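Local coordinates for protein SidF, inhibitor of growth family, member 3 (Legionella pneumophila subsp. pneumophila, PDB 4FYE) that probably removes phosphate from phosphatidylinositol phosphates, acting as a Legionella phosphoinositide phosphatase through its N-terminal domain, at residues H598-L612 and K626-L638. The protein carries 1 engineered substitution. Residues are numbered along the deposited sequence; the frame is centred on the assembly and turned at random.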
loop_
_atom_site.group_PDB
_atom_site.type_symbol
_atom_site.label_atom_id
_atom_site.label_comp_id
_atom_site.label_asym_id
_atom_site.label_seq_id
_atom_site.Cartn_x
_atom_site.Cartn_y
_atom_site.Cartn_z
ATOM N N HIS A 598 12.651 10.619 -16.859
ATOM C CA HIS A 598 11.483 9.816 -17.170
ATOM C C HIS A 598 11.809 8.814 -18.218
ATOM O O HIS A 598 11.571 7.634 -18.012
ATOM C CB HIS A 598 10.302 10.651 -17.642
ATOM C CG HIS A 598 9.113 9.811 -18.111
ATOM N ND1 HIS A 598 8.382 9.037 -17.262
ATOM C CD2 HIS A 598 8.562 9.631 -19.391
ATOM C CE1 HIS A 598 7.408 8.411 -17.965
ATOM N NE2 HIS A 598 7.527 8.768 -19.268
ATOM N N PHE A 599 12.361 9.244 -19.346
ATOM C CA PHE A 599 12.645 8.274 -20.426
ATOM C C PHE A 599 13.581 7.142 -19.978
ATOM O O PHE A 599 13.314 5.941 -20.162
ATOM C CB PHE A 599 13.235 8.960 -21.676
ATOM C CG PHE A 599 13.455 8.021 -22.837
ATOM C CD1 PHE A 599 14.607 7.242 -22.919
ATOM C CD2 PHE A 599 12.516 7.917 -23.861
ATOM C CE1 PHE A 599 14.828 6.383 -23.992
ATOM C CE2 PHE A 599 12.726 7.057 -24.939
ATOM C CZ PHE A 599 13.880 6.288 -25.000
ATOM N N TYR A 600 14.704 7.538 -19.416
ATOM C CA TYR A 600 15.688 6.585 -18.992
ATOM C C TYR A 600 15.216 5.659 -17.855
ATOM O O TYR A 600 15.584 4.478 -17.802
ATOM C CB TYR A 600 16.897 7.339 -18.502
ATOM C CG TYR A 600 17.929 6.406 -18.026
ATOM C CD1 TYR A 600 17.917 5.926 -16.703
ATOM C CD2 TYR A 600 18.883 5.918 -18.910
ATOM C CE1 TYR A 600 18.872 5.016 -16.276
ATOM C CE2 TYR A 600 19.841 5.009 -18.507
ATOM C CZ TYR A 600 19.836 4.568 -17.192
ATOM O OH TYR A 600 20.798 3.667 -16.822
ATOM N N ASN A 601 14.455 6.198 -16.912
ATOM C CA ASN A 601 14.098 5.391 -15.764
ATOM C C ASN A 601 13.082 4.322 -16.132
ATOM O O ASN A 601 13.230 3.181 -15.711
ATOM C CB ASN A 601 13.703 6.261 -14.556
ATOM C CG ASN A 601 14.923 6.791 -13.814
ATOM O OD1 ASN A 601 16.019 6.161 -13.798
ATOM N ND2 ASN A 601 14.763 7.940 -13.188
ATOM N N SER A 602 12.090 4.708 -16.946
ATOM C CA SER A 602 11.175 3.815 -17.622
ATOM C C SER A 602 11.927 2.683 -18.257
ATOM O O SER A 602 11.641 1.530 -17.979
ATOM C CB SER A 602 10.484 4.566 -18.742
ATOM O OG SER A 602 9.511 5.463 -18.246
ATOM N N CYS A 603 12.895 2.988 -19.112
ATOM C CA CYS A 603 13.660 1.924 -19.735
ATOM C C CYS A 603 14.403 1.077 -18.706
ATOM O O CYS A 603 14.416 -0.162 -18.801
ATOM C CB CYS A 603 14.660 2.496 -20.730
ATOM S SG CYS A 603 13.808 3.356 -22.041
ATOM N N ALA A 604 14.998 1.728 -17.704
ATOM C CA ALA A 604 15.826 0.985 -16.766
ATOM C C ALA A 604 14.956 0.081 -15.957
ATOM O O ALA A 604 15.306 -1.072 -15.807
ATOM C CB ALA A 604 16.678 1.881 -15.883
ATOM N N TYR A 605 13.809 0.561 -15.483
ATOM C CA TYR A 605 12.927 -0.305 -14.686
ATOM C C TYR A 605 12.443 -1.492 -15.500
ATOM O O TYR A 605 12.522 -2.633 -15.063
ATOM C CB TYR A 605 11.747 0.454 -14.096
ATOM C CG TYR A 605 12.154 1.413 -12.979
ATOM C CD1 TYR A 605 12.959 0.983 -11.908
ATOM C CD2 TYR A 605 11.701 2.737 -12.972
ATOM C CE1 TYR A 605 13.308 1.860 -10.897
ATOM C CE2 TYR A 605 12.058 3.645 -11.983
ATOM C CZ TYR A 605 12.859 3.213 -10.959
ATOM O OH TYR A 605 13.190 4.104 -9.982
ATOM N N LEU A 606 11.991 -1.244 -16.722
ATOM C CA LEU A 606 11.509 -2.362 -17.516
ATOM C C LEU A 606 12.603 -3.432 -17.753
ATOM O O LEU A 606 12.420 -4.607 -17.475
ATOM C CB LEU A 606 11.013 -1.855 -18.845
ATOM C CG LEU A 606 9.841 -2.597 -19.509
ATOM C CD1 LEU A 606 10.110 -2.624 -21.021
ATOM C CD2 LEU A 606 9.497 -3.984 -18.953
ATOM N N THR A 607 13.747 -3.040 -18.275
ATOM C CA THR A 607 14.695 -4.072 -18.653
ATOM C C THR A 607 15.164 -4.890 -17.464
ATOM O O THR A 607 15.502 -6.047 -17.597
ATOM C CB THR A 607 15.898 -3.475 -19.364
ATOM O OG1 THR A 607 16.488 -2.500 -18.505
ATOM C CG2 THR A 607 15.440 -2.801 -20.603
ATOM N N GLN A 608 15.149 -4.299 -16.290
ATOM C CA GLN A 608 15.609 -5.020 -15.127
ATOM C C GLN A 608 14.568 -5.986 -14.670
ATOM O O GLN A 608 14.913 -7.044 -14.159
ATOM C CB GLN A 608 15.942 -4.077 -14.002
ATOM C CG GLN A 608 16.974 -3.058 -14.388
ATOM C CD GLN A 608 18.344 -3.665 -14.495
ATOM O OE1 GLN A 608 18.804 -4.311 -13.544
ATOM N NE2 GLN A 608 19.018 -3.458 -15.654
ATOM N N ALA A 609 13.306 -5.640 -14.881
ATOM C CA ALA A 609 12.231 -6.553 -14.566
ATOM C C ALA A 609 12.231 -7.747 -15.532
ATOM O O ALA A 609 12.037 -8.921 -15.141
ATOM C CB ALA A 609 10.928 -5.820 -14.554
ATOM N N GLN A 610 12.559 -7.464 -16.779
ATOM C CA GLN A 610 12.635 -8.497 -17.769
ATOM C C GLN A 610 13.662 -9.508 -17.405
ATOM O O GLN A 610 13.400 -10.704 -17.542
ATOM C CB GLN A 610 12.926 -7.906 -19.153
ATOM C CG GLN A 610 11.759 -7.082 -19.658
ATOM C CD GLN A 610 12.045 -6.393 -20.972
ATOM O OE1 GLN A 610 11.169 -6.304 -21.850
ATOM N NE2 GLN A 610 13.266 -5.888 -21.116
ATOM N N GLU A 611 14.823 -9.059 -16.920
ATOM C CA GLU A 611 15.877 -10.014 -16.591
ATOM C C GLU A 611 15.364 -11.008 -15.523
ATOM O O GLU A 611 15.536 -12.235 -15.648
ATOM C CB GLU A 611 17.183 -9.324 -16.144
ATOM C CG GLU A 611 18.165 -10.333 -15.521
ATOM C CD GLU A 611 19.287 -9.728 -14.678
ATOM O OE1 GLU A 611 20.121 -8.987 -15.262
ATOM O OE2 GLU A 611 19.358 -10.032 -13.431
ATOM N N LEU A 612 14.707 -10.466 -14.482
ATOM C CA LEU A 612 14.293 -11.247 -13.318
ATOM C C LEU A 612 13.152 -12.184 -13.706
ATOM O O LEU A 612 12.977 -13.274 -13.130
ATOM C CB LEU A 612 13.847 -10.319 -12.200
ATOM C CG LEU A 612 14.753 -9.850 -11.022
ATOM C CD1 LEU A 612 16.109 -10.569 -10.823
ATOM C CD2 LEU A 612 14.943 -8.353 -11.042
ATOM N N LYS A 626 12.596 -7.777 -5.601
ATOM C CA LYS A 626 13.091 -6.877 -6.665
ATOM C C LYS A 626 12.102 -6.710 -7.846
ATOM O O LYS A 626 11.981 -5.604 -8.414
ATOM C CB LYS A 626 14.419 -7.359 -7.228
ATOM C CG LYS A 626 15.511 -7.523 -6.213
ATOM C CD LYS A 626 16.838 -7.377 -6.925
ATOM C CE LYS A 626 17.987 -7.662 -5.961
ATOM N NZ LYS A 626 19.192 -7.673 -6.840
ATOM N N LEU A 627 11.375 -7.776 -8.187
ATOM C CA LEU A 627 10.624 -7.765 -9.428
ATOM C C LEU A 627 9.377 -6.959 -9.139
ATOM O O LEU A 627 9.041 -6.058 -9.913
ATOM C CB LEU A 627 10.321 -9.169 -9.970
ATOM C CG LEU A 627 9.315 -9.283 -11.144
ATOM C CD1 LEU A 627 9.744 -8.453 -12.356
ATOM C CD2 LEU A 627 9.133 -10.763 -11.523
ATOM N N GLN A 628 8.778 -7.219 -7.976
ATOM C CA GLN A 628 7.619 -6.485 -7.486
ATOM C C GLN A 628 7.968 -5.012 -7.373
ATOM O O GLN A 628 7.211 -4.128 -7.829
ATOM C CB GLN A 628 7.185 -7.108 -6.158
ATOM C CG GLN A 628 6.890 -8.631 -6.219
ATOM C CD GLN A 628 8.090 -9.529 -5.895
ATOM O OE1 GLN A 628 9.187 -9.242 -6.276
ATOM N NE2 GLN A 628 7.856 -10.661 -5.266
ATOM N N THR A 629 9.159 -4.725 -6.835
ATOM C CA THR A 629 9.587 -3.316 -6.679
ATOM C C THR A 629 9.781 -2.645 -8.017
ATOM O O THR A 629 9.371 -1.496 -8.181
ATOM C CB THR A 629 10.910 -3.182 -5.925
ATOM O OG1 THR A 629 10.739 -3.750 -4.636
ATOM C CG2 THR A 629 11.293 -1.697 -5.732
ATOM N N LEU A 630 10.325 -3.391 -8.994
ATOM C CA LEU A 630 10.638 -2.831 -10.282
ATOM C C LEU A 630 9.375 -2.475 -10.943
ATOM O O LEU A 630 9.174 -1.326 -11.367
ATOM C CB LEU A 630 11.466 -3.789 -11.119
ATOM C CG LEU A 630 12.866 -3.803 -10.498
ATOM C CD1 LEU A 630 13.786 -4.985 -10.902
ATOM C CD2 LEU A 630 13.518 -2.458 -10.776
ATOM N N MET A 631 8.470 -3.424 -10.975
ATOM C CA MET A 631 7.182 -3.187 -11.639
ATOM C C MET A 631 6.395 -2.085 -10.921
ATOM O O MET A 631 5.756 -1.248 -11.574
ATOM C CB MET A 631 6.392 -4.487 -11.762
ATOM C CG MET A 631 7.121 -5.547 -12.555
ATOM S SD MET A 631 7.318 -4.865 -14.211
ATOM C CE MET A 631 6.034 -5.692 -15.102
ATOM N N ALA A 632 6.502 -1.994 -9.587
ATOM C CA ALA A 632 5.688 -0.944 -8.923
ATOM C C ALA A 632 6.315 0.371 -9.273
ATOM O O ALA A 632 5.639 1.337 -9.585
ATOM C CB ALA A 632 5.643 -1.132 -7.443
ATOM N N SER A 633 7.635 0.414 -9.268
ATOM C CA SER A 633 8.318 1.659 -9.632
ATOM C C SER A 633 7.970 2.098 -11.070
ATOM O O SER A 633 7.804 3.307 -11.354
ATOM C CB SER A 633 9.809 1.448 -9.462
ATOM O OG SER A 633 10.014 1.067 -8.095
ATOM N N LEU A 634 7.783 1.115 -11.948
ATOM C CA LEU A 634 7.519 1.394 -13.351
ATOM C C LEU A 634 6.140 1.993 -13.516
ATOM O O LEU A 634 5.902 2.869 -14.400
ATOM C CB LEU A 634 7.516 0.104 -14.119
ATOM C CG LEU A 634 8.055 0.015 -15.536
ATOM C CD1 LEU A 634 7.362 -1.185 -16.155
ATOM C CD2 LEU A 634 7.887 1.277 -16.359
ATOM N N SER A 635 5.220 1.487 -12.712
ATOM C CA SER A 635 3.890 2.005 -12.788
ATOM C C SER A 635 3.859 3.400 -12.180
ATOM O O SER A 635 3.174 4.271 -12.699
ATOM C CB SER A 635 2.929 1.093 -12.106
ATOM O OG SER A 635 2.973 1.370 -10.715
ATOM N N CYS A 636 4.622 3.661 -11.118
ATOM C CA CYS A 636 4.771 5.076 -10.727
ATOM C C CYS A 636 5.359 5.903 -11.893
ATOM O O CYS A 636 5.008 7.044 -12.072
ATOM C CB CYS A 636 5.587 5.244 -9.417
ATOM S SG CYS A 636 4.766 4.408 -8.086
ATOM N N GLU A 637 6.269 5.352 -12.693
ATOM C CA GLU A 637 6.782 6.138 -13.822
ATOM C C GLU A 637 5.736 6.397 -14.898
ATOM O O GLU A 637 5.756 7.455 -15.505
ATOM C CB GLU A 637 7.981 5.492 -14.512
ATOM C CG GLU A 637 9.312 5.779 -13.864
ATOM C CD GLU A 637 9.728 7.244 -13.756
ATOM O OE1 GLU A 637 9.326 8.122 -14.582
ATOM O OE2 GLU A 637 10.520 7.496 -12.818
ATOM N N LEU A 638 4.862 5.424 -15.169
ATOM C CA LEU A 638 3.779 5.626 -16.153
ATOM C C LEU A 638 2.667 6.402 -15.530
ATOM O O LEU A 638 1.599 6.494 -16.091
ATOM C CB LEU A 638 3.221 4.291 -16.589
ATOM C CG LEU A 638 4.291 3.539 -17.352
ATOM C CD1 LEU A 638 3.881 2.089 -17.594
ATOM C CD2 LEU A 638 4.544 4.272 -18.653
#
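Y605 reaches from helix 590-614 across to helix 626-637 and lays one ring face over S633, whose CB sits 3.8 Å from the Y605 ring centroid, 10° off the normal, in a CH-pi contact. At the rim of the same ring stand L630 CD2, 3.7 Å from Y605 CD1, and E637 CG, in the ring plane. Y605 OH hydrogen-bonds with N663 ND2. Toward L612, A609 CB touches L627 CD1 at 3.6 Å and meets the sulfur of M631, whose bent chain carries it back to the interface; L630 CD1 meets L612 CD2 at 3.6 Å. Toward E637, L634 packs CG against Y605 CB (4.0 Å) and CD1 near L606 CG.

The two helices form an antiparallel hairpin, axes approaching to 8.8 Å with 153° between their N-to-C directions, packed knobs-into-holes: Y605 sits among L630, S633, L634 and E637, L630 among Y605, Q608, A609 and L612, and E637 among H598, N601, S602 and Y605. Helix 438-458 flanks it through M631 and L634; helix 522-583 backs helix 590-614.

One side-chain hydrogen bond joins the helices, at the far end from L612. A chi1 of 174° swings the H598 ring out to E637, and ND1 donates to OE1 at 3.0 Å, slightly out of the ring plane. H598 NE2 hydrogen-bonds with N455 OD1, so both ring nitrogens are engaged. S602 OG bonds to H598 O and lies above one imidazole face, near its rim.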